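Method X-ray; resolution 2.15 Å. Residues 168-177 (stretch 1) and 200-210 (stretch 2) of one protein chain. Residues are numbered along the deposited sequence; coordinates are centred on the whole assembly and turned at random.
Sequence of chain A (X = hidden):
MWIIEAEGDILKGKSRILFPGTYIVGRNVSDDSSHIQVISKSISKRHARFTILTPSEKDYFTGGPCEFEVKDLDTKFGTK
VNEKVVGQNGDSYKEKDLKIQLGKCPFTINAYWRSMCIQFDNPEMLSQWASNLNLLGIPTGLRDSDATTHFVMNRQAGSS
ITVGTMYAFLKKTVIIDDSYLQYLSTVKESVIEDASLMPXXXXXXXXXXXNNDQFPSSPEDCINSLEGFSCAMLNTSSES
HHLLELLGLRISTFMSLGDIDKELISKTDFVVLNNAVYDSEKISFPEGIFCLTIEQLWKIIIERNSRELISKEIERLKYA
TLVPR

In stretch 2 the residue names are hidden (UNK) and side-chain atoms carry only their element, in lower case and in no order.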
ATOM      1  N   ALA A 168       3.135   3.226  11.653  1.00 37.56           N
ATOM      2  CA  ALA A 168       2.147   2.750  10.698  1.00 37.74           C
ATOM      3  C   ALA A 168       0.732   2.846  11.258  1.00 38.17           C
ATOM      4  O   ALA A 168      -0.184   3.310  10.576  1.00 38.04           O
ATOM      5  CB  ALA A 168       2.443   1.338  10.285  1.00 37.73           C
ATOM      6  N   PHE A 169       0.555   2.404  12.501  1.00 38.11           N
ATOM      7  CA  PHE A 169      -0.737   2.505  13.175  1.00 38.18           C
ATOM      8  C   PHE A 169      -1.278   3.939  13.186  1.00 38.94           C
ATOM      9  O   PHE A 169      -2.451   4.186  12.882  1.00 38.75           O
ATOM     10  CB  PHE A 169      -0.590   2.012  14.617  1.00 37.50           C
ATOM     11  CG  PHE A 169      -1.883   1.874  15.335  1.00 36.45           C
ATOM     12  CD1 PHE A 169      -2.739   0.820  15.045  1.00 35.45           C
ATOM     13  CD2 PHE A 169      -2.253   2.792  16.314  1.00 36.31           C
ATOM     14  CE1 PHE A 169      -3.935   0.677  15.718  1.00 34.77           C
ATOM     15  CE2 PHE A 169      -3.443   2.650  16.988  1.00 36.17           C
ATOM     16  CZ  PHE A 169      -4.288   1.598  16.690  1.00 35.66           C
ATOM     17  N   LEU A 170      -0.406   4.877  13.548  1.00 39.86           N
ATOM     18  CA  LEU A 170      -0.788   6.272  13.694  1.00 40.05           C
ATOM     19  C   LEU A 170      -1.113   6.976  12.382  1.00 40.88           C
ATOM     20  O   LEU A 170      -2.047   7.778  12.341  1.00 40.97           O
ATOM     21  CB  LEU A 170       0.280   7.043  14.464  1.00 40.02           C
ATOM     22  CG  LEU A 170       0.246   6.792  15.971  1.00 39.62           C
ATOM     23  CD1 LEU A 170       1.528   7.269  16.596  1.00 38.60           C
ATOM     24  CD2 LEU A 170      -0.940   7.504  16.584  1.00 38.67           C
ATOM     25  N   LYS A 171      -0.363   6.685  11.318  1.00 41.55           N
ATOM     26  CA  LYS A 171      -0.678   7.292  10.017  1.00 42.76           C
ATOM     27  C   LYS A 171      -1.776   6.535   9.241  1.00 42.34           C
ATOM     28  O   LYS A 171      -1.974   6.743   8.042  1.00 42.48           O
ATOM     29  CB  LYS A 171       0.587   7.601   9.168  1.00 42.83           C
ATOM     30  CG  LYS A 171       1.683   6.549   9.146  1.00 44.43           C
ATOM     31  CD  LYS A 171       2.736   6.871   8.079  1.00 47.21           C
ATOM     32  CE  LYS A 171       3.518   5.612   7.646  1.00 49.28           C
ATOM     33  NZ  LYS A 171       4.166   5.789   6.289  1.00 50.01           N
ATOM     34  N   LYS A 172      -2.487   5.663   9.957  1.00 41.68           N
ATOM     35  CA  LYS A 172      -3.669   4.944   9.457  1.00 41.37           C
ATOM     36  C   LYS A 172      -3.393   3.924   8.357  1.00 40.85           C
ATOM     37  O   LYS A 172      -4.260   3.609   7.537  1.00 40.88           O
ATOM     38  CB  LYS A 172      -4.808   5.909   9.104  1.00 42.11           C
ATOM     39  CG  LYS A 172      -5.376   6.618  10.338  1.00 44.22           C
ATOM     40  CD  LYS A 172      -6.042   7.937   9.987  1.00 48.05           C
ATOM     41  CE  LYS A 172      -6.749   8.510  11.201  1.00 50.72           C
ATOM     42  NZ  LYS A 172      -7.621   9.669  10.831  1.00 53.71           N
ATOM     43  N   THR A 173      -2.167   3.409   8.355  1.00 40.02           N
ATOM     44  CA  THR A 173      -1.784   2.328   7.471  1.00 39.34           C
ATOM     45  C   THR A 173      -2.448   1.050   7.989  1.00 38.77           C
ATOM     46  O   THR A 173      -2.704   0.928   9.184  1.00 38.77           O
ATOM     47  CB  THR A 173      -0.268   2.190   7.461  1.00 39.21           C
ATOM     48  OG1 THR A 173       0.296   3.458   7.124  1.00 39.06           O
ATOM     49  CG2 THR A 173       0.201   1.166   6.448  1.00 38.86           C
ATOM     50  N   VAL A 174      -2.764   0.132   7.080  1.00 38.28           N
ATOM     51  CA  VAL A 174      -3.317  -1.171   7.431  1.00 37.37           C
ATOM     52  C   VAL A 174      -2.175  -2.091   7.888  1.00 36.92           C
ATOM     53  O   VAL A 174      -1.215  -2.316   7.169  1.00 35.77           O
ATOM     54  CB  VAL A 174      -4.077  -1.791   6.221  1.00 37.44           C
ATOM     55  CG1 VAL A 174      -4.668  -3.159   6.581  1.00 37.81           C
ATOM     56  CG2 VAL A 174      -5.178  -0.851   5.742  1.00 35.72           C
ATOM     57  N   ILE A 175      -2.273  -2.617   9.107  1.00 37.12           N
ATOM     58  CA  ILE A 175      -1.207  -3.450   9.631  1.00 36.20           C
ATOM     59  C   ILE A 175      -1.534  -4.912   9.383  1.00 37.00           C
ATOM     60  O   ILE A 175      -2.602  -5.394   9.714  1.00 36.81           O
ATOM     61  CB  ILE A 175      -0.936  -3.151  11.128  1.00 36.79           C
ATOM     62  CG1 ILE A 175      -0.417  -1.707  11.286  1.00 35.31           C
ATOM     63  CG2 ILE A 175       0.045  -4.182  11.729  1.00 34.53           C
ATOM     64  CD1 ILE A 175      -0.365  -1.268  12.719  1.00 36.60           C
ATOM     65  N   ILE A 176      -0.617  -5.622   8.750  1.00 37.37           N
ATOM     66  CA  ILE A 176      -0.878  -7.015   8.456  1.00 38.21           C
ATOM     67  C   ILE A 176       0.224  -7.858   9.062  1.00 38.36           C
ATOM     68  O   ILE A 176       1.174  -7.325   9.652  1.00 37.93           O
ATOM     69  CB  ILE A 176      -0.969  -7.249   6.927  1.00 38.08           C
ATOM     70  CG1 ILE A 176       0.272  -6.684   6.226  1.00 37.78           C
ATOM     71  CG2 ILE A 176      -2.258  -6.636   6.378  1.00 37.34           C
ATOM     72  CD1 ILE A 176       0.288  -6.903   4.725  1.00 37.64           C
ATOM     73  N   ASP A 177       0.109  -9.166   8.896  1.00 39.11           N
ATOM     74  CA  ASP A 177       1.182 -10.045   9.282  1.00 39.80           C
ATOM     75  C   ASP A 177       1.359 -11.192   8.309  1.00 40.43           C
ATOM     76  O   ASP A 177       0.729 -11.233   7.255  1.00 39.52           O
ATOM     77  CB  ASP A 177       1.026 -10.537  10.735  1.00 40.02           C
ATOM     78  CG  ASP A 177      -0.223 -11.384  10.967  1.00 41.51           C
ATOM     79  OD1 ASP A 177      -0.513 -11.629  12.146  1.00 43.97           O
ATOM     80  OD2 ASP A 177      -0.912 -11.835  10.021  1.00 43.28           O
ATOM     81  N   UNK A 200      -9.396  -8.805   3.067  1.00 43.25           N
ATOM     82  CA  UNK A 200      -8.797  -9.798   3.968  1.00 42.63           C
ATOM     83  C   UNK A 200      -7.681  -9.135   4.740  1.00 41.03           C
ATOM     84  O   UNK A 200      -7.427  -9.489   5.883  1.00 40.63           O
ATOM     85  o   UNK A 200     -10.037 -12.521   3.633  1.00 47.60           O
ATOM     86  c   UNK A 200      -8.226 -11.009   3.224  1.00 43.23           C
ATOM     87  c   UNK A 200      -9.298 -11.998   2.787  1.00 45.49           C
ATOM     88  o   UNK A 200      -9.397 -12.262   1.566  1.00 49.02           O
ATOM     89  N   UNK A 201      -7.024  -8.166   4.112  1.00 39.77           N
ATOM     90  CA  UNK A 201      -5.998  -7.382   4.815  1.00 38.97           C
ATOM     91  C   UNK A 201      -6.580  -6.580   5.987  1.00 38.36           C
ATOM     92  O   UNK A 201      -5.957  -6.494   7.049  1.00 38.08           O
ATOM     93  c   UNK A 201      -5.276  -6.471   3.846  1.00 38.28           C
ATOM     94  N   UNK A 202      -7.768  -6.006   5.783  1.00 37.97           N
ATOM     95  CA  UNK A 202      -8.448  -5.229   6.818  1.00 38.21           C
ATOM     96  C   UNK A 202      -8.927  -6.143   7.932  1.00 37.71           C
ATOM     97  O   UNK A 202      -8.881  -5.755   9.099  1.00 37.69           O
ATOM     98  c   UNK A 202     -10.515  -2.961   4.395  1.00 43.22           C
ATOM     99  c   UNK A 202      -8.668  -2.104   5.881  1.00 44.73           C
ATOM    100  c   UNK A 202      -9.635  -4.442   6.245  1.00 38.60           C
ATOM    101  c   UNK A 202      -9.297  -3.351   5.220  1.00 42.00           C
ATOM    102  N   UNK A 203      -9.376  -7.348   7.578  1.00 36.85           N
ATOM    103  CA  UNK A 203      -9.820  -8.317   8.583  1.00 37.20           C
ATOM    104  C   UNK A 203      -8.648  -8.777   9.431  1.00 36.11           C
ATOM    105  O   UNK A 203      -8.773  -8.934  10.644  1.00 36.13           O
ATOM    106  c   UNK A 203     -11.986  -9.364   7.698  1.00 41.82           C
ATOM    107  o   UNK A 203     -13.339  -7.885   8.980  1.00 49.22           O
ATOM    108  c   UNK A 203     -12.733  -8.973   8.967  1.00 46.08           C
ATOM    109  o   UNK A 203     -12.715  -9.743   9.955  1.00 48.28           O
ATOM    110  c   UNK A 203     -10.498  -9.533   7.935  1.00 37.59           C
ATOM    111  N   UNK A 204      -7.520  -9.009   8.767  1.00 35.67           N
ATOM    112  CA  UNK A 204      -6.278  -9.360   9.435  1.00 35.39           C
ATOM    113  C   UNK A 204      -5.891  -8.262  10.446  1.00 34.52           C
ATOM    114  O   UNK A 204      -5.606  -8.549  11.610  1.00 34.27           O
ATOM    115  c   UNK A 204      -5.167  -9.553   8.392  1.00 35.20           C
ATOM    116  s   UNK A 204      -3.533  -9.932   9.098  1.00 37.48           S
ATOM    117  N   UNK A 205      -5.927  -7.017   9.990  1.00 34.03           N
ATOM    118  CA  UNK A 205      -5.597  -5.843  10.799  1.00 34.11           C
ATOM    119  C   UNK A 205      -6.490  -5.777  12.033  1.00 34.36           C
ATOM    120  O   UNK A 205      -5.980  -5.741  13.157  1.00 34.06           O
ATOM    121  c   UNK A 205      -5.466  -0.868  10.734  1.00 37.72           C
ATOM    122  c   UNK A 205      -4.665  -0.863  11.871  1.00 37.83           C
ATOM    123  c   UNK A 205      -5.358  -3.281  10.636  1.00 36.40           C
ATOM    124  c   UNK A 205      -5.741  -4.585   9.939  1.00 34.31           C
ATOM    125  c   UNK A 205      -4.209  -2.054  12.396  1.00 37.08           C
ATOM    126  c   UNK A 205      -4.544  -3.263  11.777  1.00 37.92           C
ATOM    127  c   UNK A 205      -5.800  -2.072  10.121  1.00 35.82           C
ATOM    128  N   UNK A 206      -7.810  -5.828  11.819  1.00 34.15           N
ATOM    129  CA  UNK A 206      -8.772  -5.750  12.896  1.00 35.09           C
ATOM    130  C   UNK A 206      -8.577  -6.869  13.925  1.00 34.08           C
ATOM    131  O   UNK A 206      -8.781  -6.657  15.111  1.00 33.60           O
ATOM    132  c   UNK A 206     -12.213  -3.475   9.947  1.00 49.59           C
ATOM    133  n   UNK A 206     -13.645  -3.078   9.720  1.00 50.98           N
ATOM    134  c   UNK A 206     -10.539  -4.481  11.586  1.00 40.73           C
ATOM    135  c   UNK A 206     -10.206  -5.755  12.357  1.00 35.84           C
ATOM    136  c   UNK A 206     -12.032  -4.386  11.198  1.00 46.60           C
ATOM    137  N   UNK A 207      -8.174  -8.049  13.460  1.00 33.17           N
ATOM    138  CA  UNK A 207      -7.984  -9.176  14.372  1.00 32.36           C
ATOM    139  C   UNK A 207      -6.687  -8.993  15.164  1.00 32.31           C
ATOM    140  O   UNK A 207      -6.665  -9.248  16.367  1.00 31.28           O
ATOM    141  c   UNK A 207      -8.031 -10.516  13.611  1.00 31.66           C
ATOM    142  c   UNK A 207      -8.230 -11.694  14.522  1.00 32.53           C
ATOM    143  o   UNK A 207      -9.290 -11.847  15.169  1.00 29.78           O
ATOM    144  n   UNK A 207      -7.216 -12.563  14.583  1.00 32.37           N
ATOM    145  N   UNK A 208      -5.635  -8.496  14.496  1.00 32.35           N
ATOM    146  CA  UNK A 208      -4.340  -8.238  15.152  1.00 33.35           C
ATOM    147  C   UNK A 208      -4.457  -7.381  16.418  1.00 33.94           C
ATOM    148  O   UNK A 208      -3.953  -7.769  17.497  1.00 34.47           O
ATOM    149  c   UNK A 208      -2.123  -7.015  14.967  1.00 32.88           C
ATOM    150  c   UNK A 208      -2.766  -8.629  13.183  1.00 33.11           C
ATOM    151  c   UNK A 208      -3.283  -7.600  14.187  1.00 33.14           C
ATOM    152  c   UNK A 208      -1.927  -8.004  12.034  1.00 33.23           C
ATOM    153  N   UNK A 209      -5.150  -6.248  16.304  1.00 34.49           N
ATOM    154  CA  UNK A 209      -5.249  -5.292  17.409  1.00 35.46           C
ATOM    155  C   UNK A 209      -6.218  -5.713  18.524  1.00 36.35           C
ATOM    156  O   UNK A 209      -6.137  -5.180  19.636  1.00 37.25           O
ATOM    157  c   UNK A 209      -7.443  -2.354  16.024  1.00 37.69           C
ATOM    158  c   UNK A 209      -7.003  -3.765  16.365  1.00 36.16           C
ATOM    159  c   UNK A 209      -5.572  -3.850  16.915  1.00 35.85           C
ATOM    160  c   UNK A 209      -4.540  -3.379  15.856  1.00 34.69           C
ATOM    161  N   UNK A 210      -7.123  -6.653  18.240  1.00 36.87           N
ATOM    162  CA  UNK A 210      -8.028  -7.227  19.269  1.00 37.25           C
ATOM    163  C   UNK A 210      -7.230  -7.887  20.390  1.00 37.25           C
ATOM    164  O   UNK A 210      -6.236  -8.556  20.120  1.00 37.63           O
ATOM    165  c   UNK A 210     -12.446  -8.332  17.373  1.00 43.01           C
ATOM    166  c   UNK A 210     -10.368  -8.164  18.768  1.00 38.35           C
ATOM    167  n   UNK A 210     -12.859  -8.957  16.089  1.00 43.59           N
ATOM    168  c   UNK A 210      -8.888  -8.324  18.643  1.00 37.34           C
ATOM    169  c   UNK A 210     -10.973  -7.939  17.385  1.00 42.70           C
TER

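Stretch 2 runs as a helix across the strand 174-176 at 79°.

Position 200 has two carbons, the second carrying two oxygens, and lies out of reach of stretch 1: an acid one methylene long, D200. Position 201 has a single carbon, CB, 3.9 Å from I176 CG2 and 4.3 Å from V174 CG1. One methyl is alanine, A201, a small residue where the helix backbone itself comes close: A201 O is 3.6 Å from V174 CG1.

Position 202 carries four carbons forked at the second; it starts away from the strand, yet its end returns to V174. This is leucine, L202, with CD2 3.7 Å from V174 CG2. At 203, three carbons end in two oxygens and touch nothing on stretch 1; this is E203, exposed.

Position 204 has one carbon and then a sulfur, which lies beside the carboxylate of D177 and the backbone of I176: C204. It points toward the strand, its SG 3.4 Å from D177 OD2 and 4.0 Å from I176 CA. Position 205 has one carbon and a six-carbon ring with no oxygen; the ring takes V174 C and I175 N over one face and F169 CD1 at its edge. It is F205, its CZ 4.1 Å from F169 CD1. It covers the strand's backbone as well as its side chains, with CD1 3.7 Å from I175 CB.

Position 206 is four carbons in a row ending in nitrogen, pointing away: K206. Position 207 has two carbons, the second bearing one oxygen and one nitrogen; it is N207, also clear of stretch 1.

Position 208 has four carbons forked at the first, one arm two carbons long, and points toward the strand, touching I175, I176 and D177. This is isoleucine, I208, with CD1 3.6 Å from I175 O and 3.9 Å from D177 OD1. Position 209 repeats that branching and meets the ring of F169, so it is I209; its CG2 lies 4.1 Å from F169 CE1. Position 210, four carbons and a terminal nitrogen, is K210, beyond reach.

The contact works by packing, without a hydrogen bond between the stretches. Positions 201, 204, 205 and 208 follow helical spacing and form a stripe against V174, I175 and I176, while F205 and I209 both reach F169. F205 and I175 have the nearest CA atoms, 5.1 Å apart, and F205 CA makes a CA-H...O contact of 3.2 Å with I175 O. The rule is legible: small or apolar side chains make the contact, L202 at its margin, and the charged and amide side chains stay clear of stretch 1.

Stretch 2, residues 200-210: DALECFKNIIK
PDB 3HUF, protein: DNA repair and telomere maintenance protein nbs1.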